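Local atomic coordinates of iron binding protein FbpA (Mannheimia haemolytica, PDB entry 1Q35), a protein that binds ferric iron in the bacterial periplasm, probably as the solute-binding component of an iron-uptake system. Residues A[101-106]-A[194-199]; A[227-232]-A[285-290]. All coordinates share one frame; numbering follows the deposited sequence.

In the fold
Strands 96-108 and 228-236 run antiparallel as neighbours in one sheet, and each supplies a segment to one contact. Contact 1 lies in the buried interior, where 101-106 pairs with the end of strand 192-196 and packs against the start of the helix that carries two iron-binding tyrosines; arginines, one asparagine amide and phenol hydroxyls share the work with backbone bonds. Contact 2, with its centre about 9 Å from that of contact 1, is nearer the surface: a loop is bridged to Thr227, at the beginning of strand 228-236, by two backbone bonds and apolar packing. The two contacts meet directly, Ala102 CB lying 3.6 Å from Thr227 CG2, and the backbones of Arg101 and Arg103 bond to those of Asn230 and His228.

Contact 1: A[101-106]-A[194-199]; sequences RARVIY and IGNSYY. With FMT (formic acid), chain C.
The guanidinium of Arg101 has the Tyr198 ring over one face, CE1 standing 3.4 Å above its centre with the planes 34° apart, and the formate at its edge, where NH1 donates to FMT O2 (2.9 Å). Bends in the Arg101 chain at chi2 and chi3 fold it over the phenol instead of letting it extend past. Tyr198 OH makes a weak bond to the same formate oxygen and accepts a hydrogen bond from Asn196 ND2 (3.1 Å), the hydroxyl lying near the amide plane, which helps fix its place. Farther along the strands, Ile194 CG2 and Gly195 CA lie over one face of the Arg103 guanidinium, while Asn196 OD1 sits at its edge in a weak bond from NH2; the salt bridge to Asp178 is that group's main polar tie. In this periplasmic-binding-protein fold strand 101-106 pairs antiparallel with 194-196, which passes through Ser197 into the helix bearing Tyr198 and Tyr199, both ligands of Fe(3+), and formate lies beside the hydroxyls of this iron-free chain. Gly195 leaves room for Tyr106, whose ring has Val104 CG2 over one face and whose hydroxyl donates to Asn196 O (2.8 Å) from above the carbonyl plane. Where the pairing ends, the small Ser197 takes the Ala102 N-H on its OG (3.1 Å, 164°) and returns its own N-H to Ala102 O.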
loop_
_atom_site.group_PDB
_atom_site.type_symbol
_atom_site.label_atom_id
_atom_site.label_comp_id
_atom_site.label_asym_id
_atom_site.label_seq_id
_atom_site.Cartn_x
_atom_site.Cartn_y
_atom_site.Cartn_z
ATOM N N ARG A 101 -5.648 1.729 -1.611
ATOM C CA ARG A 101 -5.651 0.279 -1.679
ATOM C C ARG A 101 -6.136 -0.227 -0.334
ATOM O O ARG A 101 -5.962 0.441 0.690
ATOM C CB ARG A 101 -4.257 -0.267 -2.008
ATOM C CG ARG A 101 -3.138 0.237 -1.123
ATOM C CD ARG A 101 -2.390 1.454 -1.670
ATOM N NE ARG A 101 -1.707 1.199 -2.935
ATOM C CZ ARG A 101 -0.522 0.584 -3.088
ATOM N NH1 ARG A 101 -0.035 0.438 -4.303
ATOM N NH2 ARG A 101 0.182 0.117 -2.070
ATOM N N ALA A 102 -6.766 -1.391 -0.341
ATOM C CA ALA A 102 -7.238 -2.020 0.881
ATOM C C ALA A 102 -6.326 -3.185 1.237
ATOM O O ALA A 102 -5.903 -3.945 0.355
ATOM C CB ALA A 102 -8.662 -2.521 0.700
ATOM N N ARG A 103 -6.023 -3.351 2.521
ATOM C CA ARG A 103 -5.326 -4.552 2.965
ATOM C C ARG A 103 -6.398 -5.531 3.423
ATOM O O ARG A 103 -7.029 -5.355 4.463
ATOM C CB ARG A 103 -4.284 -4.247 4.045
ATOM C CG ARG A 103 -3.285 -5.370 4.252
ATOM C CD ARG A 103 -1.890 -4.881 4.647
ATOM N NE ARG A 103 -0.914 -5.971 4.661
ATOM C CZ ARG A 103 -0.363 -6.513 3.573
ATOM N NH1 ARG A 103 0.485 -7.522 3.692
ATOM N NH2 ARG A 103 -0.657 -6.066 2.367
ATOM N N VAL A 104 -6.640 -6.528 2.582
ATOM C CA VAL A 104 -7.780 -7.423 2.706
ATOM C C VAL A 104 -7.383 -8.781 3.278
ATOM O O VAL A 104 -6.205 -9.045 3.519
ATOM C CB VAL A 104 -8.470 -7.599 1.332
ATOM C CG1 VAL A 104 -8.926 -6.244 0.799
ATOM C CG2 VAL A 104 -7.561 -8.286 0.320
ATOM N N ILE A 105 -8.389 -9.618 3.508
ATOM C CA ILE A 105 -8.183 -11.005 3.894
ATOM C C ILE A 105 -8.636 -11.886 2.741
ATOM O O ILE A 105 -9.797 -11.842 2.333
ATOM C CB ILE A 105 -8.951 -11.364 5.181
ATOM C CG1 ILE A 105 -8.483 -10.479 6.338
ATOM C CG2 ILE A 105 -8.755 -12.849 5.513
ATOM C CD1 ILE A 105 -9.275 -10.643 7.608
ATOM N N TYR A 106 -7.699 -12.651 2.189
ATOM C CA TYR A 106 -8.013 -13.658 1.179
ATOM C C TYR A 106 -8.324 -14.974 1.868
ATOM O O TYR A 106 -7.670 -15.328 2.843
ATOM C CB TYR A 106 -6.835 -13.824 0.217
ATOM C CG TYR A 106 -6.575 -12.581 -0.598
ATOM C CD1 TYR A 106 -5.450 -11.787 -0.385
ATOM C CD2 TYR A 106 -7.473 -12.184 -1.568
ATOM C CE1 TYR A 106 -5.235 -10.638 -1.137
ATOM C CE2 TYR A 106 -7.269 -11.032 -2.316
ATOM C CZ TYR A 106 -6.153 -10.266 -2.100
ATOM O OH TYR A 106 -5.991 -9.133 -2.865
ATOM N N ILE A 194 -3.347 -12.292 4.500
ATOM C CA ILE A 194 -3.502 -10.843 4.457
ATOM C C ILE A 194 -2.724 -10.346 3.247
ATOM O O ILE A 194 -1.603 -10.779 3.013
ATOM C CB ILE A 194 -2.973 -10.208 5.754
ATOM C CG1 ILE A 194 -3.788 -10.686 6.958
ATOM C CG2 ILE A 194 -3.020 -8.692 5.643
ATOM C CD1 ILE A 194 -3.221 -10.246 8.298
ATOM N N GLY A 195 -3.314 -9.449 2.468
ATOM C CA GLY A 195 -2.622 -8.877 1.327
ATOM C C GLY A 195 -3.375 -7.696 0.752
ATOM O O GLY A 195 -4.528 -7.473 1.101
ATOM N N ASN A 196 -2.743 -6.947 -0.142
ATOM C CA ASN A 196 -3.391 -5.777 -0.717
ATOM C C ASN A 196 -4.352 -6.177 -1.838
ATOM O O ASN A 196 -4.111 -7.129 -2.595
ATOM C CB ASN A 196 -2.365 -4.760 -1.227
ATOM C CG ASN A 196 -1.687 -3.992 -0.105
ATOM O OD1 ASN A 196 -2.155 -3.976 1.032
ATOM N ND2 ASN A 196 -0.577 -3.343 -0.433
ATOM N N SER A 197 -5.436 -5.420 -1.942
ATOM C CA SER A 197 -6.555 -5.715 -2.824
ATOM C C SER A 197 -6.174 -5.771 -4.300
ATOM O O SER A 197 -6.590 -6.668 -5.022
ATOM C CB SER A 197 -7.645 -4.660 -2.624
ATOM O OG SER A 197 -7.124 -3.339 -2.769
ATOM N N TYR A 198 -5.391 -4.803 -4.751
ATOM C CA TYR A 198 -5.086 -4.678 -6.178
ATOM C C TYR A 198 -4.353 -5.910 -6.712
ATOM O O TYR A 198 -4.479 -6.241 -7.885
ATOM C CB TYR A 198 -4.306 -3.380 -6.488
ATOM C CG TYR A 198 -3.041 -3.212 -5.690
ATOM C CD1 TYR A 198 -3.074 -2.601 -4.440
ATOM C CD2 TYR A 198 -1.823 -3.686 -6.151
ATOM C CE1 TYR A 198 -1.944 -2.465 -3.681
ATOM C CE2 TYR A 198 -0.668 -3.549 -5.393
ATOM C CZ TYR A 198 -0.746 -2.939 -4.148
ATOM O OH TYR A 198 0.360 -2.804 -3.343
ATOM N N TYR A 199 -3.616 -6.603 -5.854
ATOM C CA TYR A 199 -2.928 -7.819 -6.284
ATOM C C TYR A 199 -3.887 -8.904 -6.786
ATOM O O TYR A 199 -3.506 -9.708 -7.628
ATOM C CB TYR A 199 -2.038 -8.386 -5.167
ATOM C CG TYR A 199 -0.792 -7.566 -4.914
ATOM C CD1 TYR A 199 -0.523 -7.041 -3.654
ATOM C CD2 TYR A 199 0.122 -7.318 -5.930
ATOM C CE1 TYR A 199 0.615 -6.284 -3.416
ATOM C CE2 TYR A 199 1.261 -6.558 -5.700
ATOM C CZ TYR A 199 1.501 -6.053 -4.439
ATOM O OH TYR A 199 2.626 -5.301 -4.189
HETATM C C FMT C . 3.173 -1.759 -5.200
HETATM O O1 FMT C . 3.901 -1.085 -6.075
HETATM O O2 FMT C . 2.005 -1.455 -5.038
#

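Contact 2: A[227-232]-A[285-290]; sequences THKNIS and GTFKSD
Thr227 meets the Phe287 ring at about a right angle, its CB 3.5 Å from Phe287 CD2 and its CG2 close to CE2. The beta-branched threonine suits this spot because it offers a methyl to the ring while OG1 bonds to Pro221 O. Phe287 CG stands between its own backbone N and carbonyl carbon (chi1 56°), a setting that lays the ring beside the strand, where it also stacks with Phe220. Lys229 comes at the ring's edge instead: its CD lies in the ring plane, 3.7 Å from Phe287 CE2. With bends at chi2, chi3 and chi4, the lysine chain curls so that its methylenes pack on Phe287, while NZ reaches Thr100. The backbones form a single bridge: Thr227 N donates to Lys288 O (2.9 Å, 163°), and Asp290 N donates to Thr227 O at the same length but from above the carbonyl plane. One water joins His228 ND1 to Asp290 OD1, which also accepts from His153. The loop between helices 279-283 and 294-298 is thus fastened to the sheet by main-chain bonds and apolar surface, with the polar ends of Thr227, Lys229 and Asp290 satisfied by partners beyond both segments.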
loop_
_atom_site.group_PDB
_atom_site.type_symbol
_atom_site.label_atom_id
_atom_site.label_comp_id
_atom_site.label_asym_id
_atom_site.label_seq_id
_atom_site.Cartn_x
_atom_site.Cartn_y
_atom_site.Cartn_z
ATOM N N THR A 227 -12.308 -1.838 6.954
ATOM C CA THR A 227 -11.166 -2.282 6.176
ATOM C C THR A 227 -10.074 -1.220 6.195
ATOM O O THR A 227 -10.333 -0.041 5.963
ATOM C CB THR A 227 -11.614 -2.557 4.734
ATOM O OG1 THR A 227 -12.422 -3.742 4.688
ATOM C CG2 THR A 227 -10.434 -2.849 3.820
ATOM N N HIS A 228 -8.853 -1.657 6.475
ATOM C CA HIS A 228 -7.674 -0.808 6.433
ATOM C C HIS A 228 -7.370 -0.357 5.015
ATOM O O HIS A 228 -7.269 -1.169 4.096
ATOM C CB HIS A 228 -6.479 -1.582 7.003
ATOM C CG HIS A 228 -5.159 -0.881 6.883
ATOM N ND1 HIS A 228 -4.775 0.153 7.712
ATOM C CD2 HIS A 228 -4.118 -1.095 6.044
ATOM C CE1 HIS A 228 -3.556 0.548 7.382
ATOM N NE2 HIS A 228 -3.132 -0.196 6.376
ATOM N N LYS A 229 -7.243 0.958 4.857
ATOM C CA LYS A 229 -6.812 1.591 3.621
ATOM C C LYS A 229 -5.450 2.240 3.790
ATOM O O LYS A 229 -5.125 2.792 4.840
ATOM C CB LYS A 229 -7.802 2.681 3.209
ATOM C CG LYS A 229 -9.215 2.214 2.989
ATOM C CD LYS A 229 -9.339 1.272 1.828
ATOM C CE LYS A 229 -8.992 1.903 0.490
ATOM N NZ LYS A 229 -9.810 3.105 0.205
ATOM N N ASN A 230 -4.664 2.191 2.729
ATOM C CA ASN A 230 -3.387 2.890 2.661
ATOM C C ASN A 230 -3.276 3.488 1.244
ATOM O O ASN A 230 -4.156 3.273 0.411
ATOM C CB ASN A 230 -2.265 1.894 3.009
ATOM C CG ASN A 230 -0.959 2.552 3.464
ATOM O OD1 ASN A 230 -0.707 3.739 3.225
ATOM N ND2 ASN A 230 -0.106 1.757 4.111
ATOM N N ILE A 231 -2.230 4.261 0.981
ATOM C CA ILE A 231 -2.109 4.987 -0.281
ATOM C C ILE A 231 -0.817 4.703 -1.009
ATOM O O ILE A 231 0.218 4.457 -0.384
ATOM C CB ILE A 231 -2.177 6.526 -0.052
ATOM C CG1 ILE A 231 -1.186 6.999 1.026
ATOM C CG2 ILE A 231 -3.587 6.955 0.286
ATOM C CD1 ILE A 231 -0.737 8.441 0.838
ATOM N N SER A 232 -0.871 4.751 -2.336
ATOM C CA SER A 232 0.327 5.063 -3.099
ATOM C C SER A 232 0.351 6.578 -3.197
ATOM O O SER A 232 -0.688 7.226 -3.197
ATOM C CB SER A 232 0.354 4.403 -4.483
ATOM O OG SER A 232 -0.323 5.163 -5.469
ATOM N N GLY A 285 -17.555 -5.204 -5.209
ATOM C CA GLY A 285 -18.446 -4.390 -4.405
ATOM C C GLY A 285 -17.658 -3.362 -3.615
ATOM O O GLY A 285 -16.423 -3.364 -3.621
ATOM N N THR A 286 -18.370 -2.471 -2.938
ATOM C CA THR A 286 -17.725 -1.516 -2.041
ATOM C C THR A 286 -17.643 -2.090 -0.620
ATOM O O THR A 286 -18.013 -3.240 -0.372
ATOM C CB THR A 286 -18.401 -0.127 -2.111
ATOM O OG1 THR A 286 -17.509 0.862 -1.573
ATOM C CG2 THR A 286 -19.649 -0.043 -1.256
ATOM N N PHE A 287 -17.113 -1.297 0.303
ATOM C CA PHE A 287 -16.929 -1.742 1.676
ATOM C C PHE A 287 -16.784 -0.530 2.582
ATOM O O PHE A 287 -16.587 0.585 2.116
ATOM C CB PHE A 287 -15.701 -2.655 1.785
ATOM C CG PHE A 287 -14.448 -2.031 1.277
ATOM C CD1 PHE A 287 -14.077 -2.162 -0.051
ATOM C CD2 PHE A 287 -13.644 -1.302 2.123
ATOM C CE1 PHE A 287 -12.917 -1.577 -0.516
ATOM C CE2 PHE A 287 -12.486 -0.718 1.666
ATOM C CZ PHE A 287 -12.118 -0.849 0.342
ATOM N N LYS A 288 -16.905 -0.763 3.882
ATOM C CA LYS A 288 -16.725 0.279 4.878
ATOM C C LYS A 288 -15.238 0.436 5.181
ATOM O O LYS A 288 -14.610 -0.467 5.741
ATOM C CB LYS A 288 -17.494 -0.095 6.144
ATOM C CG LYS A 288 -17.451 0.935 7.262
ATOM C CD LYS A 288 -18.164 0.428 8.525
ATOM C CE LYS A 288 -17.368 -0.643 9.283
ATOM N NZ LYS A 288 -18.119 -1.173 10.466
ATOM N N SER A 289 -14.668 1.566 4.791
ATOM C CA SER A 289 -13.279 1.875 5.109
ATOM C C SER A 289 -13.134 2.319 6.560
ATOM O O SER A 289 -14.036 2.924 7.137
ATOM C CB SER A 289 -12.743 2.977 4.190
ATOM O OG SER A 289 -12.576 2.523 2.857
ATOM N N ASP A 290 -11.975 2.037 7.137
ATOM C CA ASP A 290 -11.580 2.639 8.400
ATOM C C ASP A 290 -11.595 4.154 8.211
ATOM O O ASP A 290 -11.089 4.653 7.214
ATOM C CB ASP A 290 -10.175 2.148 8.768
ATOM C CG ASP A 290 -9.808 2.410 10.202
ATOM O OD1 ASP A 290 -8.844 1.753 10.683
ATOM O OD2 ASP A 290 -10.401 3.235 10.917
HETATM O O HOH W 1 -6.747 1.486 8.955
#